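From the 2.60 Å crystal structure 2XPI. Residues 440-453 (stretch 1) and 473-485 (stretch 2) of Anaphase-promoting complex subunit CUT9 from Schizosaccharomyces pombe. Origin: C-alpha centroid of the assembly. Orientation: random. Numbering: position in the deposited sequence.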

ATOM      1  N   THR A 440      25.411 -17.857 -20.581  1.00 63.33           N
ATOM      2  CA  THR A 440      25.161 -19.237 -20.202  1.00 58.75           C
ATOM      3  C   THR A 440      24.928 -20.039 -21.452  1.00 53.77           C
ATOM      4  O   THR A 440      24.589 -19.490 -22.479  1.00 53.32           O
ATOM      5  N   HIS A 441      25.171 -21.334 -21.371  1.00 48.86           N
ATOM      6  CA  HIS A 441      25.261 -22.154 -22.574  1.00 47.72           C
ATOM      7  C   HIS A 441      23.945 -22.803 -22.990  1.00 45.80           C
ATOM      8  O   HIS A 441      23.808 -23.251 -24.126  1.00 49.43           O
ATOM      9  N   LEU A 442      22.975 -22.833 -22.089  1.00 40.45           N
ATOM     10  CA  LEU A 442      21.735 -23.533 -22.356  1.00 41.27           C
ATOM     11  C   LEU A 442      20.834 -22.942 -23.445  1.00 44.39           C
ATOM     12  O   LEU A 442      20.340 -23.675 -24.276  1.00 48.36           O
ATOM     13  N   PRO A 443      20.591 -21.623 -23.441  1.00 43.90           N
ATOM     14  CA  PRO A 443      19.801 -21.070 -24.554  1.00 40.60           C
ATOM     15  C   PRO A 443      20.317 -21.377 -25.963  1.00 38.38           C
ATOM     16  O   PRO A 443      19.488 -21.668 -26.807  1.00 41.65           O
ATOM     17  N   TYR A 444      21.621 -21.337 -26.223  1.00 34.97           N
ATOM     18  CA  TYR A 444      22.163 -21.725 -27.537  1.00 34.06           C
ATOM     19  C   TYR A 444      22.023 -23.220 -27.793  1.00 35.97           C
ATOM     20  O   TYR A 444      21.878 -23.655 -28.938  1.00 36.59           O
ATOM     21  N   LEU A 445      22.116 -23.998 -26.721  1.00 38.22           N
ATOM     22  CA  LEU A 445      21.835 -25.414 -26.779  1.00 38.47           C
ATOM     23  C   LEU A 445      20.449 -25.621 -27.368  1.00 40.06           C
ATOM     24  O   LEU A 445      20.271 -26.341 -28.358  1.00 40.48           O
ATOM     25  N   PHE A 446      19.464 -24.973 -26.757  1.00 38.31           N
ATOM     26  CA  PHE A 446      18.087 -25.173 -27.148  1.00 37.00           C
ATOM     27  C   PHE A 446      17.821 -24.631 -28.558  1.00 39.42           C
ATOM     28  O   PHE A 446      17.117 -25.257 -29.356  1.00 40.42           O
ATOM     29  N   LEU A 447      18.377 -23.464 -28.864  1.00 39.82           N
ATOM     30  CA  LEU A 447      18.273 -22.926 -30.212  1.00 40.19           C
ATOM     31  C   LEU A 447      18.853 -23.932 -31.227  1.00 39.16           C
ATOM     32  O   LEU A 447      18.299 -24.120 -32.296  1.00 38.12           O
ATOM     33  N   GLY A 448      19.963 -24.575 -30.882  1.00 38.78           N
ATOM     34  CA  GLY A 448      20.564 -25.570 -31.748  1.00 41.24           C
ATOM     35  C   GLY A 448      19.640 -26.757 -32.005  1.00 43.72           C
ATOM     36  O   GLY A 448      19.447 -27.167 -33.153  1.00 45.11           O
ATOM     37  N   MET A 449      19.063 -27.299 -30.933  1.00 42.58           N
ATOM     38  CA  MET A 449      18.192 -28.465 -31.002  1.00 40.99           C
ATOM     39  C   MET A 449      16.938 -28.200 -31.798  1.00 45.12           C
ATOM     40  O   MET A 449      16.428 -29.081 -32.507  1.00 48.40           O
ATOM     41  N   GLN A 450      16.441 -26.982 -31.681  1.00 44.71           N
ATOM     42  CA  GLN A 450      15.228 -26.601 -32.369  1.00 44.23           C
ATOM     43  C   GLN A 450      15.524 -26.384 -33.853  1.00 46.36           C
ATOM     44  O   GLN A 450      14.686 -26.697 -34.705  1.00 49.04           O
ATOM     45  N   HIS A 451      16.712 -25.858 -34.170  1.00 44.37           N
ATOM     46  CA  HIS A 451      17.108 -25.685 -35.570  1.00 44.55           C
ATOM     47  C   HIS A 451      17.465 -27.005 -36.262  1.00 48.24           C
ATOM     48  O   HIS A 451      17.327 -27.136 -37.476  1.00 49.18           O
ATOM     49  N   MET A 452      17.902 -27.989 -35.489  1.00 51.15           N
ATOM     50  CA  MET A 452      18.011 -29.345 -36.008  1.00 54.90           C
ATOM     51  C   MET A 452      16.672 -29.854 -36.528  1.00 58.46           C
ATOM     52  O   MET A 452      16.603 -30.401 -37.627  1.00 60.81           O
ATOM     53  N   GLN A 453      15.617 -29.661 -35.739  1.00 58.60           N
ATOM     54  CA  GLN A 453      14.262 -30.038 -36.132  1.00 60.19           C
ATOM     55  C   GLN A 453      13.876 -29.462 -37.485  1.00 60.46           C
ATOM     56  O   GLN A 453      13.271 -30.139 -38.302  1.00 63.50           O
ATOM     57  N   TYR A 473      30.916 -29.293 -20.564  1.00 58.44           N
ATOM     58  CA  TYR A 473      30.646 -30.515 -19.805  1.00 59.33           C
ATOM     59  C   TYR A 473      29.173 -30.784 -19.457  1.00 58.29           C
ATOM     60  O   TYR A 473      28.841 -31.125 -18.322  1.00 60.56           O
ATOM     61  N   ASP A 474      28.301 -30.660 -20.449  1.00 53.63           N
ATOM     62  CA  ASP A 474      26.898 -30.976 -20.286  1.00 48.53           C
ATOM     63  C   ASP A 474      26.537 -32.083 -21.285  1.00 48.18           C
ATOM     64  O   ASP A 474      26.680 -31.905 -22.496  1.00 47.86           O
ATOM     65  N   PRO A 475      26.070 -33.234 -20.778  1.00 47.19           N
ATOM     66  CA  PRO A 475      25.819 -34.448 -21.571  1.00 46.12           C
ATOM     67  C   PRO A 475      24.887 -34.186 -22.747  1.00 46.38           C
ATOM     68  O   PRO A 475      25.014 -34.834 -23.781  1.00 46.15           O
ATOM     69  N   LEU A 476      23.948 -33.255 -22.566  1.00 46.93           N
ATOM     70  CA  LEU A 476      22.899 -32.952 -23.542  1.00 44.24           C
ATOM     71  C   LEU A 476      23.488 -32.281 -24.774  1.00 45.58           C
ATOM     72  O   LEU A 476      22.999 -32.451 -25.889  1.00 48.93           O
ATOM     73  N   LEU A 477      24.538 -31.507 -24.551  1.00 42.88           N
ATOM     74  CA  LEU A 477      25.195 -30.757 -25.593  1.00 44.47           C
ATOM     75  C   LEU A 477      26.047 -31.680 -26.432  1.00 49.23           C
ATOM     76  O   LEU A 477      26.116 -31.528 -27.650  1.00 50.70           O
ATOM     77  N   LEU A 478      26.711 -32.635 -25.778  1.00 51.27           N
ATOM     78  CA  LEU A 478      27.538 -33.610 -26.490  1.00 50.06           C
ATOM     79  C   LEU A 478      26.656 -34.529 -27.313  1.00 46.59           C
ATOM     80  O   LEU A 478      26.999 -34.909 -28.424  1.00 46.83           O
ATOM     81  N   ASN A 479      25.503 -34.880 -26.772  1.00 44.68           N
ATOM     82  CA  ASN A 479      24.537 -35.601 -27.573  1.00 45.30           C
ATOM     83  C   ASN A 479      24.150 -34.813 -28.822  1.00 45.60           C
ATOM     84  O   ASN A 479      24.160 -35.342 -29.912  1.00 46.06           O
ATOM     85  N   GLU A 480      23.821 -33.538 -28.663  1.00 46.69           N
ATOM     86  CA  GLU A 480      23.400 -32.729 -29.803  1.00 46.13           C
ATOM     87  C   GLU A 480      24.517 -32.525 -30.837  1.00 45.28           C
ATOM     88  O   GLU A 480      24.269 -32.543 -32.036  1.00 46.99           O
ATOM     89  N   LEU A 481      25.742 -32.319 -30.384  1.00 43.92           N
ATOM     90  CA  LEU A 481      26.862 -32.233 -31.308  1.00 45.82           C
ATOM     91  C   LEU A 481      27.036 -33.556 -32.062  1.00 48.10           C
ATOM     92  O   LEU A 481      27.499 -33.578 -33.206  1.00 47.51           O
ATOM     93  N   GLY A 482      26.650 -34.653 -31.410  1.00 49.09           N
ATOM     94  CA  GLY A 482      26.793 -35.980 -31.980  1.00 51.20           C
ATOM     95  C   GLY A 482      25.744 -36.271 -33.032  1.00 51.23           C
ATOM     96  O   GLY A 482      26.029 -36.916 -34.030  1.00 53.32           O
ATOM     97  N   VAL A 483      24.527 -35.792 -32.807  1.00 48.97           N
ATOM     98  CA  VAL A 483      23.460 -35.925 -33.787  1.00 50.27           C
ATOM     99  C   VAL A 483      23.766 -35.112 -35.050  1.00 55.96           C
ATOM    100  O   VAL A 483      23.243 -35.382 -36.129  1.00 58.40           O
ATOM    101  N   VAL A 484      24.637 -34.126 -34.904  1.00 57.05           N
ATOM    102  CA  VAL A 484      25.000 -33.252 -36.002  1.00 58.72           C
ATOM    103  C   VAL A 484      26.108 -33.906 -36.807  1.00 60.00           C
ATOM    104  O   VAL A 484      26.055 -33.938 -38.028  1.00 64.68           O
ATOM    105  N   ALA A 485      27.105 -34.454 -36.128  1.00 57.14           N
ATOM    106  CA  ALA A 485      28.168 -35.159 -36.827  1.00 56.41           C
ATOM    107  C   ALA A 485      27.590 -36.354 -37.566  1.00 57.15           C
ATOM    108  O   ALA A 485      28.038 -36.696 -38.634  1.00 61.12           O
TER

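Two helices running in roughly the same direction pack through a mostly apolar seam, which is closed at its N-terminal end by a single histidine-aspartate hydrogen bond. The evidence for the helix pairing is the 32° angle between the N-to-C directions of 442-453 and 475-485, with a closest axial approach of 10.6 Å. Of the register pairs, Leu445 and Leu477 are closest, with their CA atoms 6.4 Å apart; the spacing then grows to 6.8 Å between the CA atoms of Met449 and Glu480 and 8.0 Å between those of Met452 and Val484. Together the two stretches bury 473 Å².

The polar contact comes first in sequence. His441 points its CA-to-CB bond toward the second stretch, and with chi1 at 81° (p) its ring delivers His441 NE2 to Asp474 OD2 at 2.9 Å. The N-H...acceptor angle of 163° is close to linear, and OD2 sits at the ring edge, near its plane, as an in-plane N-H donor requires. Asp474 uses its other carboxylate oxygen within its own stretch: Leu476 N donates to Asp474 OD1 at 2.9 Å and 156°, which makes the aspartate the N-cap of the second helix. Its t rotamer (chi1 170°) therefore serves both bonds, tying His441 to the residue just before the second helix. Leu442, whose CA-to-CB bond points sideways, brings Leu442 CD2 to 3.7 Å from Asp474 OD2 and gives the carboxylate an apolar neighbour.

Leu445 occupies the middle of this first half. It points toward the partner, with chi1 at -144°, between wells, and chi2 t. Leu445 CD1 lies 3.9 Å from Leu476 CD1 and 4.1 Å from Leu477 CB, while Leu445 CD2 reaches 3.8 Å from Glu480 CG, so the side chain spans Leu476, Leu477 and Glu480 along the second helix. Leu476, also directed toward the first stretch and tt, is approached from two further residues. Phe446 starts from a CA-to-CB bond pointing away, yet in the m rotamer its ring returns far enough for Phe446 CE1 to lie 4.2 Å from Leu476 CD1, with that methyl at the ring edge. Met449, sideways at its CB, places Met449 SD 4.0 Å from Leu476 CD2 through an m, t, p side chain.

Glu480 points toward the first helix and folds compactly, with chi1 and chi2 both m. Its aliphatic portion packs against Leu445, and Glu480 OE1 lies 3.3 Å from Met449 CG; both carboxylate oxygens are hydrogen-bonded elsewhere in the structure.

Met452 closes the far end. It points toward the second stretch and loses 84 Å² to it, the largest area of any residue here. With chi1 m and chi2 t, Met452 SD sits 3.8 Å from both Val483 CG1 and Val484 CG2, so one sulfur contacts two consecutive valines. Val483 is in the t rotamer and points toward the first helix, whereas Val484 points sideways with chi1 at 147°.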

ATOM      1  CB  THR A 440      24.029 -19.369 -19.196  1.00 71.04           C
ATOM      2  OG1 THR A 440      22.849 -19.832 -19.843  1.00 70.13           O
ATOM      3  CG2 THR A 440      23.755 -18.050 -18.575  1.00 71.86           C
ATOM      4  CB  HIS A 441      26.308 -23.238 -22.395  1.00 49.30           C
ATOM      5  CG  HIS A 441      25.814 -24.420 -21.630  1.00 49.40           C
ATOM      6  ND1 HIS A 441      25.479 -24.353 -20.296  1.00 49.87           N
ATOM      7  CD2 HIS A 441      25.591 -25.700 -22.013  1.00 49.74           C
ATOM      8  CE1 HIS A 441      25.066 -25.542 -19.889  1.00 50.01           C
ATOM      9  NE2 HIS A 441      25.120 -26.374 -20.913  1.00 50.17           N
ATOM     10  CB  LEU A 442      20.950 -23.741 -21.068  1.00 40.99           C
ATOM     11  CG  LEU A 442      21.456 -24.862 -20.169  1.00 39.66           C
ATOM     12  CD1 LEU A 442      20.594 -24.946 -18.946  1.00 39.64           C
ATOM     13  CD2 LEU A 442      21.442 -26.180 -20.904  1.00 39.36           C
ATOM     14  CB  PRO A 443      19.823 -19.572 -24.277  1.00 42.47           C
ATOM     15  CG  PRO A 443      19.823 -19.512 -22.763  1.00 42.73           C
ATOM     16  CD  PRO A 443      20.803 -20.624 -22.379  1.00 43.64           C
ATOM     17  CB  TYR A 444      23.642 -21.399 -27.648  1.00 34.92           C
ATOM     18  CG  TYR A 444      23.931 -19.928 -27.704  1.00 40.78           C
ATOM     19  CD1 TYR A 444      22.951 -19.028 -28.050  1.00 43.55           C
ATOM     20  CD2 TYR A 444      25.186 -19.446 -27.404  1.00 46.06           C
ATOM     21  CE1 TYR A 444      23.206 -17.704 -28.096  1.00 48.23           C
ATOM     22  CE2 TYR A 444      25.456 -18.119 -27.447  1.00 50.47           C
ATOM     23  CZ  TYR A 444      24.467 -17.246 -27.796  1.00 52.92           C
ATOM     24  OH  TYR A 444      24.744 -15.898 -27.829  1.00 56.92           O
ATOM     25  CB  LEU A 445      21.872 -26.005 -25.380  1.00 38.15           C
ATOM     26  CG  LEU A 445      22.443 -27.409 -25.339  1.00 41.31           C
ATOM     27  CD1 LEU A 445      22.491 -27.949 -23.920  1.00 40.40           C
ATOM     28  CD2 LEU A 445      21.629 -28.294 -26.256  1.00 43.80           C
ATOM     29  CB  PHE A 446      17.151 -24.534 -26.128  1.00 34.21           C
ATOM     30  CG  PHE A 446      17.309 -25.072 -24.725  1.00 32.18           C
ATOM     31  CD1 PHE A 446      17.690 -26.375 -24.506  1.00 33.23           C
ATOM     32  CD2 PHE A 446      17.043 -24.268 -23.620  1.00 32.25           C
ATOM     33  CE1 PHE A 446      17.828 -26.873 -23.206  1.00 34.27           C
ATOM     34  CE2 PHE A 446      17.177 -24.759 -22.314  1.00 32.44           C
ATOM     35  CZ  PHE A 446      17.568 -26.050 -22.107  1.00 33.00           C
ATOM     36  CB  LEU A 447      19.003 -21.584 -30.328  1.00 40.06           C
ATOM     37  CG  LEU A 447      18.287 -20.223 -30.268  1.00 39.29           C
ATOM     38  CD1 LEU A 447      16.789 -20.358 -30.461  1.00 39.16           C
ATOM     39  CD2 LEU A 447      18.607 -19.486 -28.971  1.00 37.50           C
ATOM     40  CB  MET A 449      17.797 -28.906 -29.604  1.00 38.44           C
ATOM     41  CG  MET A 449      18.990 -29.383 -28.763  1.00 39.46           C
ATOM     42  SD  MET A 449      18.471 -29.668 -27.064  1.00 54.92           S
ATOM     43  CE  MET A 449      17.164 -30.848 -27.416  1.00 36.11           C
ATOM     44  CB  GLN A 450      14.644 -25.342 -31.727  1.00 44.87           C
ATOM     45  CG  GLN A 450      13.161 -25.220 -31.888  1.00 47.78           C
ATOM     46  CD  GLN A 450      12.443 -26.403 -31.305  1.00 50.17           C
ATOM     47  OE1 GLN A 450      11.480 -26.909 -31.880  1.00 54.60           O
ATOM     48  NE2 GLN A 450      12.921 -26.874 -30.172  1.00 48.30           N
ATOM     49  CB  HIS A 451      18.222 -24.657 -35.717  1.00 44.22           C
ATOM     50  CG  HIS A 451      17.730 -23.238 -35.714  1.00 44.27           C
ATOM     51  ND1 HIS A 451      16.959 -22.713 -36.731  1.00 44.44           N
ATOM     52  CD2 HIS A 451      17.891 -22.239 -34.813  1.00 40.70           C
ATOM     53  CE1 HIS A 451      16.664 -21.455 -36.454  1.00 41.86           C
ATOM     54  NE2 HIS A 451      17.217 -21.144 -35.297  1.00 40.69           N
ATOM     55  CB  MET A 452      18.549 -30.289 -34.945  1.00 53.07           C
ATOM     56  CG  MET A 452      20.038 -30.271 -34.889  1.00 54.08           C
ATOM     57  SD  MET A 452      20.702 -31.640 -33.961  1.00106.31           S
ATOM     58  CE  MET A 452      20.819 -30.906 -32.337  1.00 84.83           C
ATOM     59  CB  GLN A 453      13.263 -29.529 -35.103  1.00 62.78           C
ATOM     60  CG  GLN A 453      13.578 -29.957 -33.716  1.00 64.75           C
ATOM     61  CD  GLN A 453      13.464 -31.440 -33.568  1.00 69.08           C
ATOM     62  OE1 GLN A 453      12.378 -32.000 -33.724  1.00 70.12           O
ATOM     63  NE2 GLN A 453      14.587 -32.102 -33.275  1.00 70.99           N
ATOM     64  CB  TYR A 473      31.498 -30.554 -18.539  1.00 62.12           C
ATOM     65  CG  TYR A 473      32.970 -30.390 -18.808  1.00 64.77           C
ATOM     66  CD1 TYR A 473      33.725 -31.439 -19.314  1.00 66.61           C
ATOM     67  CD2 TYR A 473      33.605 -29.183 -18.564  1.00 66.47           C
ATOM     68  CE1 TYR A 473      35.071 -31.285 -19.574  1.00 69.05           C
ATOM     69  CE2 TYR A 473      34.950 -29.019 -18.817  1.00 68.81           C
ATOM     70  CZ  TYR A 473      35.675 -30.070 -19.320  1.00 70.53           C
ATOM     71  OH  TYR A 473      37.009 -29.897 -19.568  1.00 73.79           O
ATOM     72  CB  ASP A 474      26.084 -29.706 -20.529  1.00 46.79           C
ATOM     73  CG  ASP A 474      24.579 -29.958 -20.621  1.00 47.25           C
ATOM     74  OD1 ASP A 474      24.113 -31.127 -20.588  1.00 47.42           O
ATOM     75  OD2 ASP A 474      23.848 -28.953 -20.739  1.00 46.87           O
ATOM     76  CB  PRO A 475      25.098 -35.377 -20.589  1.00 46.51           C
ATOM     77  CG  PRO A 475      25.308 -34.807 -19.245  1.00 47.60           C
ATOM     78  CD  PRO A 475      25.555 -33.344 -19.404  1.00 46.92           C
ATOM     79  CB  LEU A 476      21.894 -32.001 -22.909  1.00 43.36           C
ATOM     80  CG  LEU A 476      20.441 -32.008 -23.389  1.00 45.00           C
ATOM     81  CD1 LEU A 476      19.801 -30.609 -23.185  1.00 33.67           C
ATOM     82  CD2 LEU A 476      20.317 -32.474 -24.840  1.00 45.11           C
ATOM     83  CB  LEU A 477      26.088 -29.700 -24.954  1.00 46.17           C
ATOM     84  CG  LEU A 477      27.053 -28.947 -25.861  1.00 47.54           C
ATOM     85  CD1 LEU A 477      26.305 -28.079 -26.848  1.00 45.15           C
ATOM     86  CD2 LEU A 477      27.957 -28.112 -24.997  1.00 50.61           C
ATOM     87  CB  LEU A 478      28.414 -34.408 -25.526  1.00 50.90           C
ATOM     88  CG  LEU A 478      29.461 -33.575 -24.777  1.00 51.49           C
ATOM     89  CD1 LEU A 478      30.152 -34.410 -23.721  1.00 51.35           C
ATOM     90  CD2 LEU A 478      30.476 -32.971 -25.736  1.00 51.95           C
ATOM     91  CB  ASN A 479      23.290 -35.981 -26.772  1.00 44.41           C
ATOM     92  CG  ASN A 479      22.275 -36.722 -27.621  1.00 45.81           C
ATOM     93  OD1 ASN A 479      21.448 -36.112 -28.290  1.00 48.24           O
ATOM     94  ND2 ASN A 479      22.364 -38.036 -27.631  1.00 45.50           N
ATOM     95  CB  GLU A 480      22.821 -31.393 -29.338  1.00 46.81           C
ATOM     96  CG  GLU A 480      21.698 -31.531 -28.330  1.00 50.20           C
ATOM     97  CD  GLU A 480      20.545 -32.396 -28.832  1.00 55.68           C
ATOM     98  OE1 GLU A 480      20.122 -32.206 -29.991  1.00 57.39           O
ATOM     99  OE2 GLU A 480      20.054 -33.268 -28.069  1.00 56.99           O
ATOM    100  CB  LEU A 481      28.142 -31.909 -30.550  1.00 46.05           C
ATOM    101  CG  LEU A 481      28.342 -30.446 -30.192  1.00 45.82           C
ATOM    102  CD1 LEU A 481      29.384 -30.317 -29.085  1.00 46.30           C
ATOM    103  CD2 LEU A 481      28.734 -29.672 -31.446  1.00 45.54           C
ATOM    104  CB  VAL A 483      22.113 -35.484 -33.199  1.00 44.82           C
ATOM    105  CG1 VAL A 483      21.058 -35.397 -34.290  1.00 43.94           C
ATOM    106  CG2 VAL A 483      21.683 -36.461 -32.126  1.00 43.62           C
ATOM    107  CB  VAL A 484      25.398 -31.832 -35.475  1.00 58.56           C
ATOM    108  CG1 VAL A 484      26.469 -31.181 -36.320  1.00 58.10           C
ATOM    109  CG2 VAL A 484      24.172 -30.952 -35.381  1.00 57.73           C
ATOM    110  CB  ALA A 485      29.227 -35.605 -35.857  1.00 57.16           C
TER